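Long-range contact in tyrosyl-tRNA synthetase (PDB 2CYC), which probably activates tyrosine with ATP and transfers it to the acceptor end of tRNA(Tyr), as a homodimeric class I aminoacyl-tRNA synthetase: residues Gly44-Leu48 with Val261-Asp265. Residue numbers count along the deposited sequence, not the author numbering.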
loop_
_atom_site.group_PDB
_atom_site.type_symbol
_atom_site.label_atom_id
_atom_site.label_comp_id
_atom_site.label_asym_id
_atom_site.label_seq_id
_atom_site.Cartn_x
_atom_site.Cartn_y
_atom_site.Cartn_z
ATOM N N GLY A 44 -23.966 3.643 6.042
ATOM C CA GLY A 44 -25.200 4.384 6.224
ATOM C C GLY A 44 -26.364 3.834 5.426
ATOM O O GLY A 44 -26.240 2.809 4.744
ATOM N N TYR A 45 -27.500 4.519 5.514
ATOM C CA TYR A 45 -28.701 4.113 4.801
ATOM C C TYR A 45 -28.520 4.306 3.307
ATOM O O TYR A 45 -27.828 5.221 2.865
ATOM C CB TYR A 45 -29.913 4.911 5.297
ATOM C CG TYR A 45 -30.255 4.630 6.746
ATOM C CD1 TYR A 45 -30.009 5.577 7.739
ATOM C CD2 TYR A 45 -30.809 3.407 7.123
ATOM C CE1 TYR A 45 -30.304 5.312 9.077
ATOM C CE2 TYR A 45 -31.112 3.128 8.458
ATOM C CZ TYR A 45 -30.855 4.085 9.429
ATOM O OH TYR A 45 -31.146 3.817 10.749
ATOM N N ILE A 46 -29.140 3.426 2.533
ATOM C CA ILE A 46 -29.044 3.485 1.085
ATOM C C ILE A 46 -29.988 4.549 0.520
ATOM O O ILE A 46 -31.209 4.384 0.570
ATOM C CB ILE A 46 -29.400 2.114 0.465
ATOM C CG1 ILE A 46 -28.360 1.069 0.893
ATOM C CG2 ILE A 46 -29.486 2.231 -1.061
ATOM C CD1 ILE A 46 -28.798 -0.370 0.622
ATOM N N HIS A 47 -29.427 5.640 -0.003
ATOM C CA HIS A 47 -30.256 6.696 -0.584
ATOM C C HIS A 47 -30.571 6.314 -2.028
ATOM O O HIS A 47 -29.980 5.372 -2.550
ATOM C CB HIS A 47 -29.552 8.063 -0.489
ATOM C CG HIS A 47 -28.277 8.159 -1.268
ATOM N ND1 HIS A 47 -28.250 8.257 -2.642
ATOM C CD2 HIS A 47 -26.986 8.215 -0.860
ATOM C CE1 HIS A 47 -26.998 8.371 -3.049
ATOM N NE2 HIS A 47 -26.210 8.348 -1.988
ATOM N N LEU A 48 -31.499 7.025 -2.670
ATOM C CA LEU A 48 -31.924 6.680 -4.036
ATOM C C LEU A 48 -30.833 6.611 -5.098
ATOM O O LEU A 48 -30.921 5.804 -6.034
ATOM C CB LEU A 48 -33.032 7.634 -4.512
ATOM C CG LEU A 48 -34.233 7.777 -3.575
ATOM C CD1 LEU A 48 -35.353 8.554 -4.272
ATOM C CD2 LEU A 48 -34.715 6.401 -3.163
ATOM N N VAL A 261 -33.336 11.094 0.209
ATOM C CA VAL A 261 -34.413 10.148 0.397
ATOM C C VAL A 261 -33.804 8.749 0.369
ATOM O O VAL A 261 -32.992 8.432 -0.505
ATOM C CB VAL A 261 -35.481 10.290 -0.698
ATOM C CG1 VAL A 261 -36.470 9.125 -0.620
ATOM C CG2 VAL A 261 -36.223 11.627 -0.522
ATOM N N PHE A 262 -34.183 7.933 1.347
ATOM C CA PHE A 262 -33.692 6.568 1.454
ATOM C C PHE A 262 -34.744 5.591 0.937
ATOM O O PHE A 262 -35.949 5.856 1.008
ATOM C CB PHE A 262 -33.306 6.281 2.903
ATOM C CG PHE A 262 -32.313 7.275 3.456
ATOM C CD1 PHE A 262 -32.674 8.157 4.462
ATOM C CD2 PHE A 262 -31.022 7.344 2.940
ATOM C CE1 PHE A 262 -31.760 9.096 4.950
ATOM C CE2 PHE A 262 -30.100 8.282 3.422
ATOM C CZ PHE A 262 -30.471 9.154 4.426
ATOM N N ILE A 263 -34.287 4.467 0.401
ATOM C CA ILE A 263 -35.195 3.494 -0.189
ATOM C C ILE A 263 -36.329 3.038 0.721
ATOM O O ILE A 263 -37.412 2.718 0.235
ATOM C CB ILE A 263 -34.426 2.254 -0.725
ATOM C CG1 ILE A 263 -33.634 1.585 0.398
ATOM C CG2 ILE A 263 -33.497 2.672 -1.857
ATOM C CD1 ILE A 263 -32.925 0.319 -0.067
ATOM N N HIS A 264 -36.091 3.022 2.031
ATOM C CA HIS A 264 -37.125 2.604 2.965
ATOM C C HIS A 264 -37.799 3.747 3.732
ATOM O O HIS A 264 -38.470 3.508 4.737
ATOM C CB HIS A 264 -36.553 1.577 3.951
ATOM C CG HIS A 264 -35.155 1.881 4.385
ATOM N ND1 HIS A 264 -34.832 3.004 5.117
ATOM C CD2 HIS A 264 -33.985 1.249 4.127
ATOM C CE1 HIS A 264 -33.523 3.054 5.287
ATOM N NE2 HIS A 264 -32.984 2.000 4.695
ATOM N N ASP A 265 -37.632 4.986 3.277
ATOM C CA ASP A 265 -38.294 6.105 3.961
ATOM C C ASP A 265 -39.820 5.906 3.914
ATOM O O ASP A 265 -40.367 5.432 2.914
ATOM C CB ASP A 265 -37.942 7.443 3.299
ATOM C CG ASP A 265 -36.624 8.025 3.800
ATOM O OD1 ASP A 265 -36.104 7.536 4.831
ATOM O OD2 ASP A 265 -36.120 8.983 3.171
#
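Y45 opens the contact by setting its CB over the face of the F262 ring, a CH-pi contact (Y45 CB to the F262 ring centroid, 3.9 Å), while the edge of its own ring turns to that same face; H264 completes the aromatic cluster, its CE1 3.3 Å from Y45 CD2. At I46 the backbones join: I263 N donates to I46 O (3.1 Å), and the two isoleucine side chains pack together. H47 forms a single bridge with F262, their CA atoms 4.0 Å apart. It is also the N-cap of helix 48-63, probably the first histidine of the class I HIGH signature (here HLGT), and its NE2 is hydrogen-bonded to S253 OG of the KMSKS motif. L48 N, in the first turn of this helix, donates to V261 O (3.0 Å), and its methyls meet V261 and I263. On the other segment, F262 N to D265 OD2 (2.9 Å) braces a type I turn. Because both hydrogen bonds between the segments use backbone atoms alone, the H47 imidazole remains available to S253.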